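Local structure of 3-keto-5-aminohexanoate cleavage enzyme (Ralstonia eutropha, 3C6C) at residues D249-M254 with V264-E269; G107-P112 with G156-V161; L100-G105 with K134-C139; P209-V214 with L234-A239. The protein probably cleaves beta-keto acids such as 3-keto-5-aminohexanoate, using a divalent metal ion bound in a TIM barrel. All coordinates share one frame; numbering follows the deposited sequence.

Contact 1. Residues D249-M254 with V264-E269; sequences DQMPMM and VRVGLE. With NI (nickel (II) ion), chain B.
Gln250 supplies the direct polar link, reaching from the first turn of helix 250-260 to the backbone just past strand 264-266. Its NE2 donates to Gly267 O at 3.2 Å and 158°; the oxygen lies almost in the amide plane of Gln250, while the donor is tilted 22° from the carbonyl plane. With CG anti to the backbone N (chi1 171°) and the chain extended beyond it, the amide is carried past Val266 to this carbonyl. Its OE1 is taken by Asn271, so both ends of the buried amide are held, a place suited to glutamine. Gly267 fits the bend, since its backbone angles would press a CB against the preceding carbonyl. A water lies between Gln250 O and Arg265 O, within hydrogen-bonding distance of both.

The apolar packing is valine against selenomethionine. CG of Met254 meets CB of Val264 at 3.7 Å. The side chains of Met251 and Val266 cross at about a right angle, CE to CG1 4.0 Å; branched valines suit the strand, and the long unbranched methionine chains can adapt to them.

Arg265 leaves the strand away from the helix, and its guanidinium end lies near the nickel. A salt bridge, with a weak hydrogen bond, joins its NH2 to Glu269 OE2 at 3.1 Å, and Asp270 holds its NE. Glu269 OE2 also binds nickel at 2.2 Å, with His66, His68 and three waters completing the shell. A helix packed outside a strand whose C-terminal end leads to a metal ligand is the characteristic layout of a TIM-barrel metal site.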
loop_
_atom_site.group_PDB
_atom_site.type_symbol
_atom_site.label_atom_id
_atom_site.label_comp_id
_atom_site.label_asym_id
_atom_site.label_seq_id
_atom_site.Cartn_x
_atom_site.Cartn_y
_atom_site.Cartn_z
ATOM N N ASP A 249 21.888 2.501 1.891
ATOM C CA ASP A 249 20.555 2.187 2.408
ATOM C C ASP A 249 20.502 1.739 3.865
ATOM O O ASP A 249 19.437 1.566 4.416
ATOM C CB ASP A 249 19.858 1.150 1.537
ATOM C CG ASP A 249 19.461 1.731 0.193
ATOM O OD1 ASP A 249 19.018 2.881 0.141
ATOM O OD2 ASP A 249 19.632 1.033 -0.799
ATOM N N GLN A 250 21.649 1.640 4.499
ATOM C CA GLN A 250 21.695 1.128 5.874
ATOM C C GLN A 250 20.902 2.039 6.822
ATOM O O GLN A 250 20.009 1.567 7.560
ATOM C CB GLN A 250 23.137 1.006 6.348
ATOM C CG GLN A 250 23.285 0.673 7.852
ATOM C CD GLN A 250 24.722 0.330 8.207
ATOM O OE1 GLN A 250 25.562 1.221 8.363
ATOM N NE2 GLN A 250 25.017 -0.980 8.297
HETATM N N MSE A 251 21.246 3.327 6.840
HETATM C CA MSE A 251 20.581 4.256 7.795
HETATM C C MSE A 251 19.086 4.494 7.460
HETATM O O MSE A 251 18.248 4.437 8.362
HETATM C CB MSE A 251 21.366 5.558 7.986
HETATM C CG MSE A 251 22.677 5.347 8.732
HETATM SE SE MSE A 251 22.552 4.555 10.516
HETATM C CE MSE A 251 24.356 3.927 10.745
ATOM N N PRO A 252 18.743 4.748 6.181
ATOM C CA PRO A 252 17.326 4.850 5.799
ATOM C C PRO A 252 16.499 3.629 6.202
ATOM O O PRO A 252 15.395 3.763 6.742
ATOM C CB PRO A 252 17.399 5.016 4.267
ATOM C CG PRO A 252 18.692 5.740 4.085
ATOM C CD PRO A 252 19.615 5.023 5.029
HETATM N N MSE A 253 17.020 2.431 5.968
HETATM C CA MSE A 253 16.227 1.244 6.293
HETATM C C MSE A 253 16.095 1.040 7.798
HETATM O O MSE A 253 15.072 0.576 8.291
HETATM C CB MSE A 253 16.748 -0.012 5.607
HETATM C CG MSE A 253 16.481 -0.046 4.085
HETATM SE SE MSE A 253 14.670 0.239 3.432
HETATM C CE MSE A 253 14.590 2.029 3.225
HETATM N N MSE A 254 17.130 1.419 8.530
HETATM C CA MSE A 254 17.082 1.388 10.000
HETATM C C MSE A 254 15.956 2.291 10.527
HETATM O O MSE A 254 15.115 1.878 11.343
HETATM C CB MSE A 254 18.446 1.826 10.577
HETATM C CG MSE A 254 18.564 1.898 12.126
HETATM SE SE MSE A 254 17.904 3.538 12.867
HETATM C CE MSE A 254 18.946 4.824 11.878
ATOM N N VAL A 264 16.087 -3.344 14.335
ATOM C CA VAL A 264 17.062 -2.778 13.411
ATOM C C VAL A 264 18.431 -3.419 13.485
ATOM O O VAL A 264 18.761 -4.122 14.422
ATOM C CB VAL A 264 17.205 -1.227 13.601
ATOM C CG1 VAL A 264 15.798 -0.573 13.586
ATOM C CG2 VAL A 264 17.969 -0.868 14.862
ATOM N N ARG A 265 19.223 -3.130 12.446
ATOM C CA ARG A 265 20.567 -3.666 12.304
ATOM C C ARG A 265 21.443 -2.672 11.545
ATOM O O ARG A 265 21.031 -2.075 10.542
ATOM C CB ARG A 265 20.512 -5.041 11.615
ATOM C CG ARG A 265 21.793 -5.503 10.964
ATOM C CD ARG A 265 21.766 -6.951 10.591
ATOM N NE ARG A 265 22.708 -7.238 9.514
ATOM C CZ ARG A 265 23.101 -8.443 9.155
ATOM N NH1 ARG A 265 22.664 -9.508 9.814
ATOM N NH2 ARG A 265 23.889 -8.583 8.118
ATOM N N VAL A 266 22.632 -2.492 12.096
ATOM C CA VAL A 266 23.727 -1.808 11.438
ATOM C C VAL A 266 25.006 -2.616 11.553
ATOM O O VAL A 266 24.994 -3.733 12.064
ATOM C CB VAL A 266 23.911 -0.346 11.978
ATOM C CG1 VAL A 266 22.618 0.489 11.736
ATOM C CG2 VAL A 266 24.343 -0.282 13.456
ATOM N N GLY A 267 26.103 -2.041 11.059
ATOM C CA GLY A 267 27.404 -2.707 11.134
ATOM C C GLY A 267 28.203 -2.775 9.857
ATOM O O GLY A 267 27.681 -2.640 8.771
ATOM N N LEU A 268 29.492 -3.064 10.036
ATOM C CA LEU A 268 30.446 -3.127 8.929
ATOM C C LEU A 268 30.192 -4.303 7.973
ATOM O O LEU A 268 30.701 -4.310 6.852
ATOM C CB LEU A 268 31.889 -3.156 9.455
ATOM C CG LEU A 268 32.358 -1.916 10.209
ATOM C CD1 LEU A 268 33.784 -2.151 10.722
ATOM C CD2 LEU A 268 32.273 -0.695 9.304
ATOM N N GLU A 269 29.417 -5.289 8.436
ATOM C CA GLU A 269 28.994 -6.392 7.577
ATOM C C GLU A 269 28.212 -5.852 6.378
ATOM O O GLU A 269 28.276 -6.386 5.264
ATOM C CB GLU A 269 28.139 -7.418 8.349
ATOM C CG GLU A 269 27.517 -8.469 7.454
ATOM C CD GLU A 269 27.055 -9.698 8.224
ATOM O OE1 GLU A 269 27.445 -9.885 9.395
ATOM O OE2 GLU A 269 26.285 -10.476 7.646
HETATM NI NI NI B . 25.519 -12.415 8.340
HETATM O O HOH W 1 19.884 -1.147 8.037
HETATM O O HOH W 2 23.269 -11.801 7.790
HETATM O O HOH W 3 25.674 -12.629 6.167
HETATM O O HOH W 4 24.575 -14.289 8.230
#

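Contact 2. Residues G107-P112 with G156-V161; sequences GAFLLP and GKLEFV
Phe109 and Phe160 meet obliquely, their rings neither stacked nor edge-to-face, with planes 49° apart and centroids 5.2 Å apart. CE1 of Phe109 sits over one face of the Phe160 ring, 3.6 Å from its CG. The two side chains cross at about a right angle. Phe160 has its ring between the backbone N and carbonyl carbon (chi1 63°), which brings it up against the approaching Phe109, and Tyr162 meets it edge-to-face. Leu158 CD2 adds a looser apolar touch near Phe109 CZ, and Leu111 CD2 lies against the CB of Phe160 at 3.7 Å. The flat ring of Phe160 suits a contact over its face, while leucine methyls reach the flanks of the pair.

The axes of the short segments 108-110 and 158-161 meet at 114°, consistent with a single bridge between them here. Leu110 and Val161 form one antiparallel hydrogen-bonded pair: Leu110 N donates to Val161 O at 2.9 Å, and Val161 N returns a bond to Leu110 O at 3.0 Å. This pair belongs to a four-stranded antiparallel sheet separate from the barrel strands, in which 108-113 lies between 125-126 and 158-162. Ala108 and Phe109 both face Asp125, a classic beta bulge.

The side chains of Leu110 and Val161 point the same way from the sheet, with CD2 of Leu110 at 4.0 Å from CG1 of Val161. Pro112 CG touches Val161 CG2, and Pro112 O accepts a hydrogen bond from Arg167 of a neighbouring subunit. Val161 also packs on Leu163 of that subunit, while Glu159 forms a salt bridge to Arg170 and a hydrogen bond to Thr166 of the same neighbour.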
loop_
_atom_site.group_PDB
_atom_site.type_symbol
_atom_site.label_atom_id
_atom_site.label_comp_id
_atom_site.label_asym_id
_atom_site.label_seq_id
_atom_site.Cartn_x
_atom_site.Cartn_y
_atom_site.Cartn_z
ATOM N N GLY A 107 27.617 -22.743 4.261
ATOM C CA GLY A 107 27.489 -24.094 3.681
ATOM C C GLY A 107 26.320 -24.331 2.738
ATOM O O GLY A 107 25.800 -25.447 2.638
ATOM N N ALA A 108 25.889 -23.264 2.080
ATOM C CA ALA A 108 24.743 -23.294 1.170
ATOM C C ALA A 108 25.150 -22.694 -0.167
ATOM O O ALA A 108 24.334 -22.242 -0.953
ATOM C CB ALA A 108 23.536 -22.528 1.758
ATOM N N PHE A 109 26.453 -22.668 -0.374
ATOM C CA PHE A 109 27.064 -21.958 -1.516
ATOM C C PHE A 109 27.272 -22.862 -2.734
ATOM O O PHE A 109 28.124 -23.729 -2.753
ATOM C CB PHE A 109 28.374 -21.303 -1.057
ATOM C CG PHE A 109 29.129 -20.578 -2.142
ATOM C CD1 PHE A 109 28.690 -19.341 -2.608
ATOM C CD2 PHE A 109 30.297 -21.109 -2.665
ATOM C CE1 PHE A 109 29.382 -18.667 -3.598
ATOM C CE2 PHE A 109 31.007 -20.435 -3.653
ATOM C CZ PHE A 109 30.549 -19.217 -4.122
ATOM N N LEU A 110 26.422 -22.641 -3.738
ATOM C CA LEU A 110 26.373 -23.466 -4.959
ATOM C C LEU A 110 26.777 -22.687 -6.190
ATOM O O LEU A 110 26.266 -21.602 -6.475
ATOM C CB LEU A 110 24.961 -24.057 -5.172
ATOM C CG LEU A 110 24.748 -24.882 -6.440
ATOM C CD1 LEU A 110 25.568 -26.188 -6.378
ATOM C CD2 LEU A 110 23.273 -25.208 -6.637
ATOM N N LEU A 111 27.708 -23.287 -6.917
ATOM C CA LEU A 111 28.195 -22.752 -8.200
ATOM C C LEU A 111 27.978 -23.796 -9.288
ATOM O O LEU A 111 28.823 -24.664 -9.506
ATOM C CB LEU A 111 29.684 -22.380 -8.135
ATOM C CG LEU A 111 30.085 -21.176 -7.290
ATOM C CD1 LEU A 111 31.608 -21.157 -7.091
ATOM C CD2 LEU A 111 29.583 -19.855 -7.890
ATOM N N PRO A 112 26.815 -23.742 -9.956
ATOM C CA PRO A 112 26.563 -24.737 -11.000
ATOM C C PRO A 112 27.600 -24.689 -12.122
ATOM O O PRO A 112 28.007 -23.622 -12.572
ATOM C CB PRO A 112 25.169 -24.364 -11.511
ATOM C CG PRO A 112 24.544 -23.584 -10.397
ATOM C CD PRO A 112 25.660 -22.851 -9.736
ATOM N N GLY A 156 29.011 -8.593 -5.015
ATOM C CA GLY A 156 29.882 -7.831 -5.888
ATOM C C GLY A 156 29.634 -8.204 -7.329
ATOM O O GLY A 156 28.563 -7.962 -7.871
ATOM N N LYS A 157 30.645 -8.804 -7.934
ATOM C CA LYS A 157 30.585 -9.190 -9.332
ATOM C C LYS A 157 30.303 -10.681 -9.406
ATOM O O LYS A 157 30.099 -11.235 -10.486
ATOM C CB LYS A 157 31.900 -8.850 -10.052
ATOM N N LEU A 158 30.275 -11.312 -8.237
ATOM C CA LEU A 158 30.108 -12.782 -8.134
ATOM C C LEU A 158 28.637 -13.228 -8.097
ATOM O O LEU A 158 27.901 -12.902 -7.162
ATOM C CB LEU A 158 30.828 -13.320 -6.904
ATOM C CG LEU A 158 30.678 -14.813 -6.636
ATOM C CD1 LEU A 158 31.216 -15.645 -7.803
ATOM C CD2 LEU A 158 31.382 -15.143 -5.342
ATOM N N GLU A 159 28.251 -13.981 -9.125
ATOM C CA GLU A 159 26.900 -14.583 -9.216
ATOM C C GLU A 159 26.914 -16.041 -8.793
ATOM O O GLU A 159 27.749 -16.830 -9.215
ATOM C CB GLU A 159 26.295 -14.401 -10.617
ATOM C CG GLU A 159 26.105 -12.921 -10.960
ATOM C CD GLU A 159 24.762 -12.552 -11.579
ATOM O OE1 GLU A 159 23.683 -13.000 -11.117
ATOM O OE2 GLU A 159 24.777 -11.741 -12.528
ATOM N N PHE A 160 25.995 -16.381 -7.901
ATOM C CA PHE A 160 25.880 -17.762 -7.416
ATOM C C PHE A 160 24.458 -18.084 -7.014
ATOM O O PHE A 160 23.566 -17.233 -7.080
ATOM C CB PHE A 160 26.802 -17.997 -6.209
ATOM C CG PHE A 160 26.459 -17.145 -5.007
ATOM C CD1 PHE A 160 26.800 -15.798 -4.973
ATOM C CD2 PHE A 160 25.782 -17.686 -3.920
ATOM C CE1 PHE A 160 26.485 -15.014 -3.883
ATOM C CE2 PHE A 160 25.440 -16.889 -2.829
ATOM C CZ PHE A 160 25.800 -15.558 -2.811
ATOM N N VAL A 161 24.311 -19.326 -6.558
ATOM C CA VAL A 161 23.056 -19.845 -6.037
ATOM C C VAL A 161 23.180 -20.212 -4.564
ATOM O O VAL A 161 24.085 -20.924 -4.141
ATOM C CB VAL A 161 22.539 -21.089 -6.822
ATOM C CG1 VAL A 161 21.341 -21.725 -6.086
ATOM C CG2 VAL A 161 22.150 -20.724 -8.255
#

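Contact 3. Residues L100-G105 with K134-C139; sequences LNLTCG and KHLEDC
The imidazole of His135 is the flat group of this contact. Thr103 O lies at its edge, Leu136 CD2 rests over one face toward the rim, and Cys104 SG and Leu102 CD1 approach obliquely; Phe84 also meets the ring. His135 and its helix lie outside strand 99-103, the helix-on-strand layer of the TIM barrel, with the axes of 134-139 and 100-103 at 156°.

NE2 of His135 donates to Thr103 O at 2.8 Å and 154°. The donor lies in the carbonyl plane, whereas the oxygen is slightly tilted from the ring plane. The ring reaches this oxygen because CG stands between the backbone N and carbonyl carbon (chi1 67°). Histidine suits the place: one N-H satisfies a buried backbone carbonyl, Thr103 O, while its carbons pack against apolar neighbours. The Thr103 side chain itself starts away from the helix and comes within about 4 Å of the nickel.

The rest of the packing is apolar. Leu102 points at the helix: its CB meets Leu136 CD2 at 4.1 Å, while its CD1 meets Cys139 CB at 3.7 Å. A branched leucine gives contacts at two depths, and the small side chain of Cys139 lets Leu102 CD1 come close. SG of Cys104 touches both His135 CE1, at 3.8 Å, and Leu136 CD1, at 3.7 Å.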
loop_
_atom_site.group_PDB
_atom_site.type_symbol
_atom_site.label_atom_id
_atom_site.label_comp_id
_atom_site.label_asym_id
_atom_site.label_seq_id
_atom_site.Cartn_x
_atom_site.Cartn_y
_atom_site.Cartn_z
ATOM N N LEU A 100 24.453 -12.807 21.731
ATOM C CA LEU A 100 25.214 -13.307 20.582
ATOM C C LEU A 100 24.326 -13.998 19.551
ATOM O O LEU A 100 23.498 -14.838 19.866
ATOM C CB LEU A 100 26.315 -14.272 21.020
ATOM C CG LEU A 100 27.313 -13.778 22.049
ATOM C CD1 LEU A 100 28.328 -14.856 22.395
ATOM C CD2 LEU A 100 27.952 -12.492 21.559
ATOM N N ASN A 101 24.537 -13.578 18.312
ATOM C CA ASN A 101 23.859 -14.112 17.110
ATOM C C ASN A 101 24.937 -14.561 16.118
ATOM O O ASN A 101 25.611 -13.755 15.465
ATOM C CB ASN A 101 22.905 -13.041 16.535
ATOM C CG ASN A 101 22.265 -13.438 15.188
ATOM O OD1 ASN A 101 22.607 -14.448 14.587
ATOM N ND2 ASN A 101 21.344 -12.598 14.699
ATOM N N LEU A 102 25.151 -15.864 16.064
ATOM C CA LEU A 102 26.150 -16.410 15.151
ATOM C C LEU A 102 25.536 -16.729 13.803
ATOM O O LEU A 102 24.441 -17.274 13.701
ATOM C CB LEU A 102 26.803 -17.688 15.703
ATOM C CG LEU A 102 27.577 -17.585 17.018
ATOM C CD1 LEU A 102 28.290 -18.935 17.312
ATOM C CD2 LEU A 102 28.486 -16.352 17.099
ATOM N N THR A 103 26.266 -16.360 12.754
ATOM C CA THR A 103 25.833 -16.718 11.417
ATOM C C THR A 103 25.770 -18.243 11.285
ATOM O O THR A 103 26.641 -18.983 11.757
ATOM C CB THR A 103 26.742 -16.142 10.300
ATOM O OG1 THR A 103 26.134 -16.426 9.028
ATOM C CG2 THR A 103 28.157 -16.768 10.358
ATOM N N CYS A 104 24.710 -18.681 10.631
ATOM C CA CYS A 104 24.600 -20.067 10.206
ATOM C C CYS A 104 24.103 -20.132 8.772
ATOM O O CYS A 104 23.423 -21.082 8.382
ATOM C CB CYS A 104 23.694 -20.842 11.152
ATOM S SG CYS A 104 24.061 -22.618 11.162
ATOM N N GLY A 105 24.435 -19.077 8.030
ATOM C CA GLY A 105 24.124 -18.947 6.595
ATOM C C GLY A 105 25.092 -19.733 5.727
ATOM O O GLY A 105 24.895 -19.971 4.531
ATOM N N LYS A 134 27.974 -27.390 13.567
ATOM C CA LYS A 134 29.074 -27.755 14.494
ATOM C C LYS A 134 29.467 -26.581 15.430
ATOM O O LYS A 134 29.588 -26.722 16.641
ATOM C CB LYS A 134 30.288 -28.283 13.705
ATOM C CG LYS A 134 31.523 -28.488 14.518
ATOM C CD LYS A 134 31.259 -29.370 15.735
ATOM C CE LYS A 134 32.578 -29.744 16.471
ATOM N NZ LYS A 134 33.698 -28.751 16.270
ATOM N N HIS A 135 29.624 -25.404 14.846
ATOM C CA HIS A 135 30.015 -24.218 15.629
ATOM C C HIS A 135 28.954 -23.828 16.644
ATOM O O HIS A 135 29.254 -23.317 17.721
ATOM C CB HIS A 135 30.411 -23.040 14.733
ATOM C CG HIS A 135 29.286 -22.465 13.940
ATOM N ND1 HIS A 135 28.585 -23.188 12.994
ATOM C CD2 HIS A 135 28.745 -21.221 13.941
ATOM C CE1 HIS A 135 27.664 -22.412 12.455
ATOM N NE2 HIS A 135 27.742 -21.215 13.009
ATOM N N LEU A 136 27.712 -24.121 16.309
ATOM C CA LEU A 136 26.599 -23.773 17.185
ATOM C C LEU A 136 26.608 -24.687 18.420
ATOM O O LEU A 136 26.351 -24.261 19.533
ATOM C CB LEU A 136 25.259 -23.867 16.456
ATOM C CG LEU A 136 25.025 -22.925 15.276
ATOM C CD1 LEU A 136 23.558 -23.102 14.830
ATOM C CD2 LEU A 136 25.357 -21.483 15.678
ATOM N N GLU A 137 26.950 -25.941 18.162
ATOM C CA GLU A 137 27.046 -26.969 19.206
ATOM C C GLU A 137 28.125 -26.556 20.193
ATOM O O GLU A 137 27.972 -26.697 21.394
ATOM C CB GLU A 137 27.359 -28.322 18.597
ATOM C CG GLU A 137 26.248 -28.874 17.728
ATOM C CD GLU A 137 26.619 -30.168 17.002
ATOM O OE1 GLU A 137 27.806 -30.506 16.921
ATOM O OE2 GLU A 137 25.702 -30.825 16.490
ATOM N N ASP A 138 29.205 -26.003 19.664
ATOM C CA ASP A 138 30.388 -25.682 20.481
ATOM C C ASP A 138 30.168 -24.389 21.267
ATOM O O ASP A 138 30.624 -24.248 22.406
ATOM C CB ASP A 138 31.649 -25.460 19.624
ATOM C CG ASP A 138 32.181 -26.721 18.934
ATOM O OD1 ASP A 138 31.770 -27.880 19.250
ATOM O OD2 ASP A 138 33.053 -26.527 18.049
ATOM N N CYS A 139 29.496 -23.427 20.633
ATOM C CA CYS A 139 29.427 -22.062 21.164
ATOM C C CYS A 139 28.139 -21.738 21.909
ATOM O O CYS A 139 28.126 -20.870 22.773
ATOM C CB CYS A 139 29.606 -21.035 20.044
ATOM S SG CYS A 139 31.219 -21.051 19.231
#

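Contact 4. Residues P209-V214 with L234-A239; sequences PLFQMV and LIPANA
Ala239 N donates to Pro236 O at 3.1 Å, closing the type I turn that brings Ala239 back beside Pro209, where the two backbones come nearest. The turn supplies the shape and apolar packing does the rest. Pro209 O lies 3.4 Å from Ala239 CA. Pro209 CB and Ala239 CB are 4.0 Å apart. A methyl is small enough for this close approach. Asn238 crosses Pro209 at about a right angle, its ND2 reaching toward CD at the solvent-exposed side of the turn.

Phe211 fills the middle. Its ring, set beside the backbone N (chi1 -72°), turns CD1 and CE1 to the returning loop: CE1 meets Pro236 CD at 3.7 Å, and CD1 touches Ala239 CB at 4.0 Å. Ile235 CG2, Ala239 CB and Pro236 CD all approach the ring obliquely. Ile235 and Phe211 slide past each other in opposite directions, CD1 of Ile235 against CB of Phe211 at 4.0 Å. Proline's rigid ring and isoleucine's branches suit a loop without regular structure that packs against an aromatic ring. At the far end the extended chain of Met213 brings its CE to Ile235 CD1 at 4.1 Å.

The loop follows helix 225-232 and leads into strand 240-244, which pairs in parallel with 210-214, making a beta-alpha-beta unit of the barrel. Helix 190-201 lies against Pro209, Phe211 and Pro236, and helix 225-232 packs on Met213.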
loop_
_atom_site.group_PDB
_atom_site.type_symbol
_atom_site.label_atom_id
_atom_site.label_comp_id
_atom_site.label_asym_id
_atom_site.label_seq_id
_atom_site.Cartn_x
_atom_site.Cartn_y
_atom_site.Cartn_z
ATOM N N PRO A 209 8.772 -16.069 17.515
ATOM C CA PRO A 209 9.503 -16.173 16.255
ATOM C C PRO A 209 10.200 -14.873 15.893
ATOM O O PRO A 209 9.682 -13.794 16.144
ATOM C CB PRO A 209 8.404 -16.441 15.225
ATOM C CG PRO A 209 7.178 -16.699 16.005
ATOM C CD PRO A 209 7.326 -15.984 17.292
ATOM N N LEU A 210 11.367 -15.035 15.288
ATOM C CA LEU A 210 12.211 -13.910 14.821
ATOM C C LEU A 210 12.394 -13.938 13.325
ATOM O O LEU A 210 12.966 -14.875 12.768
ATOM C CB LEU A 210 13.619 -13.988 15.438
ATOM C CG LEU A 210 13.783 -14.119 16.931
ATOM C CD1 LEU A 210 15.281 -14.058 17.269
ATOM C CD2 LEU A 210 12.974 -13.035 17.681
ATOM N N PHE A 211 11.936 -12.868 12.691
ATOM C CA PHE A 211 12.066 -12.685 11.247
ATOM C C PHE A 211 12.914 -11.424 10.973
ATOM O O PHE A 211 12.780 -10.394 11.640
ATOM C CB PHE A 211 10.727 -12.466 10.552
ATOM C CG PHE A 211 9.845 -13.688 10.456
ATOM C CD1 PHE A 211 9.107 -14.099 11.541
ATOM C CD2 PHE A 211 9.688 -14.360 9.251
ATOM C CE1 PHE A 211 8.271 -15.183 11.443
ATOM C CE2 PHE A 211 8.847 -15.466 9.147
ATOM C CZ PHE A 211 8.141 -15.864 10.247
ATOM N N GLN A 212 13.762 -11.528 9.977
ATOM C CA GLN A 212 14.466 -10.348 9.460
ATOM C C GLN A 212 14.477 -10.279 7.957
ATOM O O GLN A 212 14.901 -11.199 7.265
ATOM C CB GLN A 212 15.895 -10.278 9.970
ATOM C CG GLN A 212 16.706 -9.130 9.397
ATOM C CD GLN A 212 17.938 -8.816 10.233
ATOM O OE1 GLN A 212 17.994 -7.776 10.893
ATOM N NE2 GLN A 212 18.923 -9.723 10.217
HETATM N N MSE A 213 14.054 -9.127 7.464
HETATM C CA MSE A 213 14.109 -8.835 6.027
HETATM C C MSE A 213 15.476 -8.296 5.632
HETATM O O MSE A 213 15.922 -7.258 6.137
HETATM C CB MSE A 213 13.093 -7.757 5.621
HETATM C CG MSE A 213 11.718 -7.932 6.132
HETATM SE SE MSE A 213 10.713 -6.362 5.589
HETATM C CE MSE A 213 9.395 -6.654 6.722
ATOM N N VAL A 214 16.115 -9.039 4.744
ATOM C CA VAL A 214 17.305 -8.612 4.017
ATOM C C VAL A 214 16.861 -7.829 2.788
ATOM O O VAL A 214 16.207 -8.369 1.887
ATOM C CB VAL A 214 18.196 -9.827 3.590
ATOM C CG1 VAL A 214 19.504 -9.325 2.932
ATOM C CG2 VAL A 214 18.504 -10.732 4.819
ATOM N N LEU A 234 2.836 -9.585 6.137
ATOM C CA LEU A 234 2.827 -11.063 5.994
ATOM C C LEU A 234 3.384 -11.768 7.216
ATOM O O LEU A 234 3.226 -12.977 7.395
ATOM C CB LEU A 234 3.655 -11.510 4.798
ATOM C CG LEU A 234 3.179 -11.042 3.418
ATOM C CD1 LEU A 234 4.192 -11.483 2.326
ATOM C CD2 LEU A 234 1.786 -11.564 3.112
ATOM N N ILE A 235 4.072 -11.003 8.041
ATOM C CA ILE A 235 4.731 -11.563 9.249
ATOM C C ILE A 235 3.713 -11.795 10.380
ATOM O O ILE A 235 2.840 -10.953 10.635
ATOM C CB ILE A 235 5.948 -10.713 9.674
ATOM C CG1 ILE A 235 7.055 -10.916 8.641
ATOM C CG2 ILE A 235 6.465 -11.164 11.049
ATOM C CD1 ILE A 235 8.210 -9.986 8.775
ATOM N N PRO A 236 3.791 -12.953 11.057
ATOM C CA PRO A 236 2.818 -13.183 12.144
ATOM C C PRO A 236 2.807 -12.118 13.224
ATOM O O PRO A 236 3.824 -11.561 13.590
ATOM C CB PRO A 236 3.232 -14.560 12.720
ATOM C CG PRO A 236 4.078 -15.178 11.702
ATOM C CD PRO A 236 4.728 -14.078 10.917
ATOM N N ALA A 237 1.612 -11.850 13.726
ATOM C CA ALA A 237 1.427 -10.782 14.709
ATOM C C ALA A 237 2.235 -10.975 15.993
ATOM O O ALA A 237 2.630 -10.010 16.645
ATOM C CB ALA A 237 -0.036 -10.595 15.035
ATOM N N ASN A 238 2.500 -12.218 16.329
ATOM C CA ASN A 238 3.189 -12.547 17.594
ATOM C C ASN A 238 4.710 -12.581 17.463
ATOM O O ASN A 238 5.452 -12.890 18.406
ATOM C CB ASN A 238 2.703 -13.894 18.151
ATOM C CG ASN A 238 3.211 -15.088 17.359
ATOM O OD1 ASN A 238 3.302 -15.043 16.141
ATOM N ND2 ASN A 238 3.537 -16.173 18.060
ATOM N N ALA A 239 5.165 -12.278 16.267
ATOM C CA ALA A 239 6.584 -12.367 15.957
ATOM C C ALA A 239 7.250 -11.024 16.126
ATOM O O ALA A 239 6.621 -9.977 16.026
ATOM C CB ALA A 239 6.780 -12.889 14.537
#

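In the fold
Contacts 1, 3 and 4 all reach strands of the same barrel sheet, whereas contact 2 belongs to the separate antiparallel sheet. Contacts 1 and 3 lie on opposite sides of the chain's centre, their centres 22 Å apart, yet both send a residue toward the nickel: Glu269 binds it directly and the Thr103 side chain is about 4 Å from it. Contact 4 touches contact 1 through Arg265 NH1 and Gln212 NE2, 3.8 Å apart; the Met213 side chain of contact 4 lies about 14 Å from the metal. Contact 2 adjoins contact 3 in sequence, its Phe160 side chain about 12 Å from the nickel, and it also touches a neighbouring subunit.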